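PDB 1IQ0: arginyl-trna synthetase from Thermus thermophilus, which probably catalyses the ATP-dependent attachment of L-arginine to tRNA(Arg), releasing AMP and diphosphate, as a monomeric class I aminoacyl-tRNA synthetase. Local coordinates for residues 81-84 and 85-88; 510-513 and 514-518; 544-548 and 549-553. All coordinates share one frame; numbering follows the deposited sequence.

Contact 1: 81-84 and 85-88; sequences RLRT and EALL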
ATOM      1  N   ARG A  81      12.344  20.949 -23.503  1.00 27.08           N
ATOM      2  CA  ARG A  81      13.656  21.097 -22.909  1.00 27.76           C
ATOM      3  C   ARG A  81      13.456  22.155 -21.829  1.00 27.83           C
ATOM      4  O   ARG A  81      12.970  23.248 -22.112  1.00 27.38           O
ATOM      5  CB  ARG A  81      14.678  21.554 -23.955  1.00 40.22           C
ATOM      6  CG  ARG A  81      16.102  21.733 -23.413  1.00 43.80           C
ATOM      7  CD  ARG A  81      17.143  21.507 -24.508  1.00 48.86           C
ATOM      8  NE  ARG A  81      16.736  22.102 -25.779  1.00 49.98           N
ATOM      9  CZ  ARG A  81      16.733  23.406 -26.035  1.00 51.13           C
ATOM     10  NH1 ARG A  81      17.126  24.272 -25.110  1.00 51.50           N
ATOM     11  NH2 ARG A  81      16.314  23.844 -27.216  1.00 49.14           N
ATOM     12  N   LEU A  82      13.811  21.816 -20.592  1.00 31.59           N
ATOM     13  CA  LEU A  82      13.642  22.724 -19.471  1.00 31.33           C
ATOM     14  C   LEU A  82      14.791  23.707 -19.317  1.00 31.22           C
ATOM     15  O   LEU A  82      15.910  23.444 -19.752  1.00 31.86           O
ATOM     16  CB  LEU A  82      13.491  21.922 -18.171  1.00 28.76           C
ATOM     17  CG  LEU A  82      12.336  20.910 -18.108  1.00 33.53           C
ATOM     18  CD1 LEU A  82      12.320  20.232 -16.745  1.00 32.32           C
ATOM     19  CD2 LEU A  82      11.002  21.617 -18.366  1.00 30.75           C
ATOM     20  N   ARG A  83      14.509  24.855 -18.713  1.00 21.83           N
ATOM     21  CA  ARG A  83      15.566  25.822 -18.468  1.00 26.83           C
ATOM     22  C   ARG A  83      16.328  25.228 -17.286  1.00 25.61           C
ATOM     23  O   ARG A  83      15.746  24.931 -16.239  1.00 26.70           O
ATOM     24  CB  ARG A  83      14.998  27.192 -18.089  1.00 36.15           C
ATOM     25  CG  ARG A  83      14.233  27.892 -19.200  1.00 43.90           C
ATOM     26  CD  ARG A  83      14.076  29.367 -18.877  1.00 50.72           C
ATOM     27  NE  ARG A  83      13.569  29.564 -17.524  1.00 61.54           N
ATOM     28  CZ  ARG A  83      13.497  30.742 -16.913  1.00 66.80           C
ATOM     29  NH1 ARG A  83      13.901  31.843 -17.537  1.00 66.83           N
ATOM     30  NH2 ARG A  83      13.027  30.816 -15.672  1.00 67.84           N
ATOM     31  N   THR A  84      17.626  25.037 -17.461  1.00 30.29           N
ATOM     32  CA  THR A  84      18.444  24.451 -16.409  1.00 29.96           C
ATOM     33  C   THR A  84      18.245  25.098 -15.038  1.00 31.85           C
ATOM     34  O   THR A  84      18.072  24.398 -14.043  1.00 30.88           O
ATOM     35  CB  THR A  84      19.915  24.489 -16.822  1.00 28.20           C
ATOM     36  OG1 THR A  84      20.064  23.716 -18.021  1.00 26.31           O
ATOM     37  CG2 THR A  84      20.813  23.904 -15.726  1.00 26.83           C
ATOM     38  N   GLU A  85      18.245  26.427 -14.990  1.00 29.45           N
ATOM     39  CA  GLU A  85      18.062  27.142 -13.732  1.00 30.81           C
ATOM     40  C   GLU A  85      16.738  26.783 -13.057  1.00 30.67           C
ATOM     41  O   GLU A  85      16.705  26.460 -11.864  1.00 28.11           O
ATOM     42  CB  GLU A  85      18.110  28.649 -13.968  1.00 55.47           C
ATOM     43  CG  GLU A  85      17.900  29.466 -12.707  1.00 69.35           C
ATOM     44  CD  GLU A  85      17.726  30.945 -12.990  1.00 78.11           C
ATOM     45  OE1 GLU A  85      17.596  31.723 -12.023  1.00 84.12           O
ATOM     46  OE2 GLU A  85      17.715  31.331 -14.179  1.00 82.86           O
ATOM     47  N   ALA A  86      15.648  26.850 -13.820  1.00 29.79           N
ATOM     48  CA  ALA A  86      14.326  26.539 -13.291  1.00 28.94           C
ATOM     49  C   ALA A  86      14.283  25.088 -12.830  1.00 27.88           C
ATOM     50  O   ALA A  86      13.696  24.770 -11.798  1.00 30.28           O
ATOM     51  CB  ALA A  86      13.256  26.787 -14.358  1.00 26.66           C
ATOM     52  N   LEU A  87      14.907  24.213 -13.609  1.00 27.31           N
ATOM     53  CA  LEU A  87      14.967  22.793 -13.288  1.00 27.34           C
ATOM     54  C   LEU A  87      15.638  22.607 -11.914  1.00 26.94           C
ATOM     55  O   LEU A  87      15.097  21.944 -11.027  1.00 27.59           O
ATOM     56  CB  LEU A  87      15.759  22.078 -14.380  1.00 26.62           C
ATOM     57  CG  LEU A  87      15.877  20.560 -14.421  1.00 29.02           C
ATOM     58  CD1 LEU A  87      16.427  20.173 -15.783  1.00 25.16           C
ATOM     59  CD2 LEU A  87      16.778  20.052 -13.295  1.00 27.57           C
ATOM     60  N   LEU A  88      16.809  23.209 -11.742  1.00 21.54           N
ATOM     61  CA  LEU A  88      17.536  23.112 -10.479  1.00 25.26           C
ATOM     62  C   LEU A  88      16.731  23.701  -9.330  1.00 27.58           C
ATOM     63  O   LEU A  88      16.642  23.109  -8.258  1.00 30.27           O
ATOM     64  CB  LEU A  88      18.874  23.842 -10.582  1.00 19.64           C
ATOM     65  CG  LEU A  88      19.878  23.246 -11.565  1.00 19.69           C
ATOM     66  CD1 LEU A  88      21.006  24.245 -11.841  1.00 23.50           C
ATOM     67  CD2 LEU A  88      20.417  21.950 -10.981  1.00 17.75           C
TER
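The backbone of R83 and T84 passes straight into the helix that holds L87 and L88. L87 N donates to R83 O at 2.9 Å, with an N-H...O angle of 163°. L88 N donates to T84 O, also at 2.9 Å. R83 is the N-cap residue, and these are the first i to i+4 bonds of the helix.

The side chains meet three to five residues apart. T84 and L88 lie side by side and point the same way. The T84 methyl CG2 is anti to the backbone N (its OG1 has chi1 -61°), which lays it beside L88 CD1 at 3.9 Å. On the buried side L87 CD1 reaches back to L82 CB at 4.2 Å, so the last strand residue packs on the first helical turn. A86 CB approaches R83 CB at 4.1 Å and also lies at the edge of the R83 guanidinium, near its plane. That guanidinium forms a salt bridge with E66. E85 extends its chain from the helix and pairs with R89 one turn on.

L87 and L88 also pack on helix 500-509. Together these contacts make the N-capped start of helix 84-92, directly after strand 77-82 of the N-terminal domain's antiparallel sheet.

Contact 2: 510-513 and 514-518; sequences LDFE and EAVLE
This is the N-terminal part of helix 512-522, in the DALR anticodon-binding region. F512 and V516, one turn apart, carry the side-chain contact. V516 CG2 sits over one face of the F512 ring, 3.9 Å from its centroid and 25° off the normal. This is a CH-pi contact. The methyl is displaced toward the rim and comes closest to CE1, at 3.6 Å. With CG of F512 anti to the backbone N (chi1 173°), the ring lies where V516 can cross it obliquely. Without the ring, as with an alanine here, V516 CG2 would probably lose its aromatic partner and a gap would open in this buried spot.

The backbone bonds follow in order. A515 N donates to D511 O, V516 N to F512 O and L517 N to E513 O, the last at 2.9 Å. A water extends the series: it accepts from E514 N at 2.9 Å and donates to L510 O.

This end of the helix sits among other elements. D511 forms salt bridges with R3 and R27, and E514 with R4. L510 packs on helix 84-92, L517 touches helix 3-15, and A515 leans on Y531 of helix 525-544.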
ATOM      1  N   LEU A 510      13.012  15.510  -9.917  1.00 23.23           N
ATOM      2  CA  LEU A 510      11.758  16.116 -10.350  1.00 24.85           C
ATOM      3  C   LEU A 510      10.668  15.081 -10.624  1.00 22.20           C
ATOM      4  O   LEU A 510       9.511  15.445 -10.815  1.00 23.71           O
ATOM      5  CB  LEU A 510      11.956  16.968 -11.611  1.00 25.36           C
ATOM      6  CG  LEU A 510      12.882  18.193 -11.574  1.00 27.02           C
ATOM      7  CD1 LEU A 510      12.561  19.079 -12.765  1.00 30.31           C
ATOM      8  CD2 LEU A 510      12.690  18.979 -10.304  1.00 23.97           C
ATOM      9  N   ASP A 511      11.038  13.803 -10.633  1.00 25.82           N
ATOM     10  CA  ASP A 511      10.078  12.734 -10.891  1.00 24.66           C
ATOM     11  C   ASP A 511       9.470  12.126  -9.635  1.00 26.33           C
ATOM     12  O   ASP A 511       8.588  11.276  -9.722  1.00 28.74           O
ATOM     13  CB  ASP A 511      10.731  11.618 -11.707  1.00 21.80           C
ATOM     14  CG  ASP A 511      11.153  12.078 -13.075  1.00 25.89           C
ATOM     15  OD1 ASP A 511      10.445  12.922 -13.658  1.00 28.14           O
ATOM     16  OD2 ASP A 511      12.180  11.588 -13.580  1.00 25.63           O
ATOM     17  N   PHE A 512       9.936  12.561  -8.471  1.00 18.84           N
ATOM     18  CA  PHE A 512       9.443  12.030  -7.207  1.00 20.57           C
ATOM     19  C   PHE A 512       7.941  12.195  -6.955  1.00 21.30           C
ATOM     20  O   PHE A 512       7.250  11.235  -6.610  1.00 21.66           O
ATOM     21  CB  PHE A 512      10.201  12.663  -6.048  1.00 20.44           C
ATOM     22  CG  PHE A 512       9.642  12.308  -4.700  1.00 21.50           C
ATOM     23  CD1 PHE A 512       9.672  10.994  -4.246  1.00 22.07           C
ATOM     24  CD2 PHE A 512       9.069  13.286  -3.892  1.00 22.33           C
ATOM     25  CE1 PHE A 512       9.142  10.658  -3.006  1.00 20.10           C
ATOM     26  CE2 PHE A 512       8.532  12.960  -2.649  1.00 19.28           C
ATOM     27  CZ  PHE A 512       8.569  11.643  -2.206  1.00 18.78           C
ATOM     28  N   GLU A 513       7.441  13.416  -7.108  1.00 24.52           N
ATOM     29  CA  GLU A 513       6.034  13.677  -6.864  1.00 27.26           C
ATOM     30  C   GLU A 513       5.126  12.897  -7.813  1.00 28.36           C
ATOM     31  O   GLU A 513       4.056  12.437  -7.415  1.00 32.62           O
ATOM     32  CB  GLU A 513       5.762  15.189  -6.928  1.00 30.28           C
ATOM     33  CG  GLU A 513       6.540  15.974  -5.860  1.00 35.82           C
ATOM     34  CD  GLU A 513       6.038  17.402  -5.658  1.00 44.34           C
ATOM     35  OE1 GLU A 513       5.883  18.139  -6.657  1.00 49.39           O
ATOM     36  OE2 GLU A 513       5.804  17.789  -4.492  1.00 45.86           O
ATOM     37  N   GLU A 514       5.556  12.722  -9.055  1.00 25.88           N
ATOM     38  CA  GLU A 514       4.750  11.975 -10.011  1.00 26.39           C
ATOM     39  C   GLU A 514       4.689  10.502  -9.616  1.00 26.36           C
ATOM     40  O   GLU A 514       3.653   9.848  -9.781  1.00 25.36           O
ATOM     41  CB  GLU A 514       5.327  12.104 -11.421  1.00 34.06           C
ATOM     42  CG  GLU A 514       4.465  11.461 -12.505  1.00 38.57           C
ATOM     43  CD  GLU A 514       3.045  12.015 -12.541  1.00 44.91           C
ATOM     44  OE1 GLU A 514       2.883  13.253 -12.477  1.00 44.17           O
ATOM     45  OE2 GLU A 514       2.090  11.213 -12.641  1.00 43.54           O
ATOM     46  N   ALA A 515       5.800   9.977  -9.109  1.00 24.89           N
ATOM     47  CA  ALA A 515       5.838   8.583  -8.687  1.00 24.38           C
ATOM     48  C   ALA A 515       4.872   8.401  -7.517  1.00 24.14           C
ATOM     49  O   ALA A 515       4.166   7.397  -7.432  1.00 23.86           O
ATOM     50  CB  ALA A 515       7.258   8.187  -8.265  1.00 15.49           C
ATOM     51  N   VAL A 516       4.841   9.379  -6.617  1.00 22.49           N
ATOM     52  CA  VAL A 516       3.945   9.305  -5.472  1.00 23.51           C
ATOM     53  C   VAL A 516       2.465   9.397  -5.870  1.00 25.30           C
ATOM     54  O   VAL A 516       1.636   8.609  -5.403  1.00 25.26           O
ATOM     55  CB  VAL A 516       4.243  10.412  -4.455  1.00 25.82           C
ATOM     56  CG1 VAL A 516       3.201  10.385  -3.345  1.00 28.42           C
ATOM     57  CG2 VAL A 516       5.631  10.217  -3.871  1.00 27.63           C
ATOM     58  N   LEU A 517       2.139  10.353  -6.736  1.00 29.08           N
ATOM     59  CA  LEU A 517       0.760  10.538  -7.171  1.00 27.07           C
ATOM     60  C   LEU A 517       0.254   9.404  -8.050  1.00 25.38           C
ATOM     61  O   LEU A 517      -0.906   9.012  -7.949  1.00 25.53           O
ATOM     62  CB  LEU A 517       0.607  11.880  -7.894  1.00 30.00           C
ATOM     63  CG  LEU A 517       0.838  13.091  -6.982  1.00 30.36           C
ATOM     64  CD1 LEU A 517       0.668  14.384  -7.775  1.00 31.17           C
ATOM     65  CD2 LEU A 517      -0.149  13.042  -5.819  1.00 33.24           C
ATOM     66  N   GLU A 518       1.108   8.875  -8.916  1.00 25.41           N
ATOM     67  CA  GLU A 518       0.679   7.772  -9.761  1.00 27.94           C
ATOM     68  C   GLU A 518       0.413   6.569  -8.872  1.00 28.62           C
ATOM     69  O   GLU A 518      -0.584   5.872  -9.045  1.00 29.43           O
ATOM     70  CB  GLU A 518       1.741   7.408 -10.801  1.00 28.19           C
ATOM     71  CG  GLU A 518       1.430   6.092 -11.508  1.00 28.42           C
ATOM     72  CD  GLU A 518       2.414   5.743 -12.601  1.00 33.57           C
ATOM     73  OE1 GLU A 518       2.475   4.552 -12.972  1.00 36.56           O
ATOM     74  OE2 GLU A 518       3.112   6.650 -13.101  1.00 35.25           O
TER
HETATM   75  O   HOH W   1       6.902  14.916 -10.422  1.00 45.64           O

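Contact 3: 544-548 and 549-553; sequences NAREN and GQPAT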
ATOM      1  N   ASN A 544      29.798   8.305  -7.237  1.00 17.64           N
ATOM      2  CA  ASN A 544      30.957   7.561  -7.709  1.00 18.34           C
ATOM      3  C   ASN A 544      31.676   8.105  -8.943  1.00 20.32           C
ATOM      4  O   ASN A 544      32.783   7.666  -9.240  1.00 22.15           O
ATOM      5  CB  ASN A 544      30.569   6.100  -7.990  1.00 17.64           C
ATOM      6  CG  ASN A 544      30.115   5.370  -6.744  1.00 24.58           C
ATOM      7  OD1 ASN A 544      30.671   5.559  -5.662  1.00 27.33           O
ATOM      8  ND2 ASN A 544      29.104   4.519  -6.891  1.00 25.04           N
ATOM      9  N   ALA A 545      31.061   9.040  -9.661  1.00 18.72           N
ATOM     10  CA  ALA A 545      31.671   9.577 -10.879  1.00 16.91           C
ATOM     11  C   ALA A 545      33.107  10.056 -10.685  1.00 20.76           C
ATOM     12  O   ALA A 545      33.428  10.709  -9.689  1.00 19.57           O
ATOM     13  CB  ALA A 545      30.819  10.716 -11.432  1.00 16.66           C
ATOM     14  N   ARG A 546      33.958   9.720 -11.654  1.00 25.23           N
ATOM     15  CA  ARG A 546      35.366  10.107 -11.657  1.00 27.73           C
ATOM     16  C   ARG A 546      35.785  10.467 -13.084  1.00 30.83           C
ATOM     17  O   ARG A 546      35.221   9.952 -14.052  1.00 30.14           O
ATOM     18  CB  ARG A 546      36.255   8.959 -11.149  1.00 22.71           C
ATOM     19  CG  ARG A 546      36.089   8.629  -9.659  1.00 23.59           C
ATOM     20  CD  ARG A 546      36.983   7.458  -9.248  1.00 25.65           C
ATOM     21  NE  ARG A 546      38.407   7.801  -9.294  1.00 24.55           N
ATOM     22  CZ  ARG A 546      39.029   8.564  -8.396  1.00 23.67           C
ATOM     23  NH1 ARG A 546      38.365   9.070  -7.361  1.00 17.29           N
ATOM     24  NH2 ARG A 546      40.321   8.834  -8.540  1.00 21.12           N
ATOM     25  N   GLU A 547      36.767  11.358 -13.198  1.00 23.82           N
ATOM     26  CA  GLU A 547      37.303  11.793 -14.483  1.00 25.44           C
ATOM     27  C   GLU A 547      38.711  12.340 -14.274  1.00 25.70           C
ATOM     28  O   GLU A 547      38.980  13.025 -13.282  1.00 24.14           O
ATOM     29  CB  GLU A 547      36.440  12.895 -15.108  1.00 34.10           C
ATOM     30  CG  GLU A 547      35.086  12.441 -15.626  1.00 44.39           C
ATOM     31  CD  GLU A 547      34.394  13.521 -16.441  1.00 49.37           C
ATOM     32  OE1 GLU A 547      34.998  13.984 -17.436  1.00 56.11           O
ATOM     33  OE2 GLU A 547      33.255  13.907 -16.094  1.00 44.33           O
ATOM     34  N   ASN A 548      39.600  12.030 -15.212  1.00 28.61           N
ATOM     35  CA  ASN A 548      40.977  12.498 -15.160  1.00 27.30           C
ATOM     36  C   ASN A 548      41.659  12.170 -13.837  1.00 23.79           C
ATOM     37  O   ASN A 548      42.350  13.005 -13.270  1.00 25.97           O
ATOM     38  CB  ASN A 548      41.008  14.005 -15.419  1.00 32.75           C
ATOM     39  CG  ASN A 548      40.493  14.363 -16.803  1.00 30.87           C
ATOM     40  OD1 ASN A 548      39.973  15.454 -17.027  1.00 34.30           O
ATOM     41  ND2 ASN A 548      40.645  13.439 -17.744  1.00 27.43           N
ATOM     42  N   GLY A 549      41.443  10.950 -13.360  1.00 24.40           N
ATOM     43  CA  GLY A 549      42.050  10.502 -12.121  1.00 25.55           C
ATOM     44  C   GLY A 549      41.561  11.150 -10.838  1.00 23.99           C
ATOM     45  O   GLY A 549      42.265  11.116  -9.834  1.00 28.64           O
ATOM     46  N   GLN A 550      40.371  11.739 -10.847  1.00 27.28           N
ATOM     47  CA  GLN A 550      39.857  12.365  -9.633  1.00 29.19           C
ATOM     48  C   GLN A 550      38.332  12.355  -9.574  1.00 29.54           C
ATOM     49  O   GLN A 550      37.657  12.143 -10.584  1.00 24.81           O
ATOM     50  CB  GLN A 550      40.367  13.802  -9.527  1.00 41.59           C
ATOM     51  CG  GLN A 550      39.846  14.719 -10.609  1.00 50.59           C
ATOM     52  CD  GLN A 550      40.476  16.100 -10.564  1.00 53.34           C
ATOM     53  OE1 GLN A 550      40.148  16.970 -11.373  1.00 55.74           O
ATOM     54  NE2 GLN A 550      41.388  16.308  -9.621  1.00 52.07           N
ATOM     55  N   PRO A 551      37.767  12.575  -8.379  1.00 22.68           N
ATOM     56  CA  PRO A 551      36.304  12.582  -8.258  1.00 20.74           C
ATOM     57  C   PRO A 551      35.776  13.670  -9.176  1.00 20.83           C
ATOM     58  O   PRO A 551      36.346  14.753  -9.224  1.00 19.58           O
ATOM     59  CB  PRO A 551      36.078  12.925  -6.787  1.00 17.77           C
ATOM     60  CG  PRO A 551      37.329  12.389  -6.104  1.00 17.59           C
ATOM     61  CD  PRO A 551      38.412  12.812  -7.072  1.00 20.73           C
ATOM     62  N   ALA A 552      34.702  13.399  -9.909  1.00 25.89           N
ATOM     63  CA  ALA A 552      34.169  14.417 -10.809  1.00 24.79           C
ATOM     64  C   ALA A 552      33.043  15.206 -10.155  1.00 25.29           C
ATOM     65  O   ALA A 552      32.628  16.247 -10.662  1.00 23.86           O
ATOM     66  CB  ALA A 552      33.673  13.774 -12.115  1.00 11.82           C
ATOM     67  N   THR A 553      32.567  14.736  -9.008  1.00 22.27           N
ATOM     68  CA  THR A 553      31.465  15.432  -8.359  1.00 20.81           C
ATOM     69  C   THR A 553      31.673  15.698  -6.861  1.00 23.22           C
ATOM     70  O   THR A 553      30.712  15.693  -6.086  1.00 18.45           O
ATOM     71  CB  THR A 553      30.171  14.623  -8.582  1.00 27.38           C
ATOM     72  OG1 THR A 553      29.030  15.439  -8.302  1.00 40.15           O
ATOM     73  CG2 THR A 553      30.158  13.409  -7.692  1.00 13.62           C
TER
HETATM   74  O   HOH W   2      37.757  15.535 -12.903  1.00 52.04           O
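R546 and P551 lie side by side and point the same way, on the two arms of a tight beta hairpin. The R546 chain bends at chi3 (68°), which folds the guanidinium back over the other arm. One of its faces lies over the backbone around Q550 N and P551 N. NH1 rests against the proline ring, 3.7 Å from P551 CG. NH2 comes near G549 O, but the angle there is too poor for a hydrogen bond. The arginine therefore packs on this arm by contact of its flat group, without a bond to it.

E547 and Q550 form the antiparallel hydrogen-bonded pair, their side chains on the same face. E547 N donates to Q550 O at 2.9 Å. Q550 N returns a bond to E547 O at 3.1 Å. CG of Q550 stands between the backbone N and the carbonyl carbon (chi1 66°), a torsion that turns it toward E547 O, 3.3 Å away. A water links the pair further, donating to E547 O and to Q550 OE1. N548 and G549 are the two central residues of the type I' turn from E547 to Q550, with positive phi at both.

At the open end A552 N donates to A545 O at 3.0 Å, in a nearly straight N-H...O line of 178°. Their methyls approach each other, CB of A545 to CB of A552, at 4.2 Å. A552 CB also meets the E547 side chain, 4.0 Å from OE2.

This small two-stranded hairpin follows helix 525-544 at the protein surface. Helix 500-509 lies against its base: Y501 touches A545 and A552 and hydrogen-bonds E547 OE2, while T553 touches E502.

In the fold
Contacts 1 and 2 touch. L510 CD1 packs on L82 CD1 at 4.2 Å, and L510 CD2 approaches L87 O at 3.9 Å. The end of strand 77-82 and the start of helix 84-92 thus meet L510, near the start of helix 512-522, although the contact centres are 18 Å apart. Contact 3 stands away from both. Its nearest atoms are about 11 Å from contact 1 and about 16 Å from contact 2. Helix 500-509 nevertheless bridges contacts 1 and 3, since it packs on L87 and L88 as well as on the hairpin. Contacts 2 and 3 share the anticodon-binding region. None of the three includes residues of the predicted HIGH motif, V112 to H122.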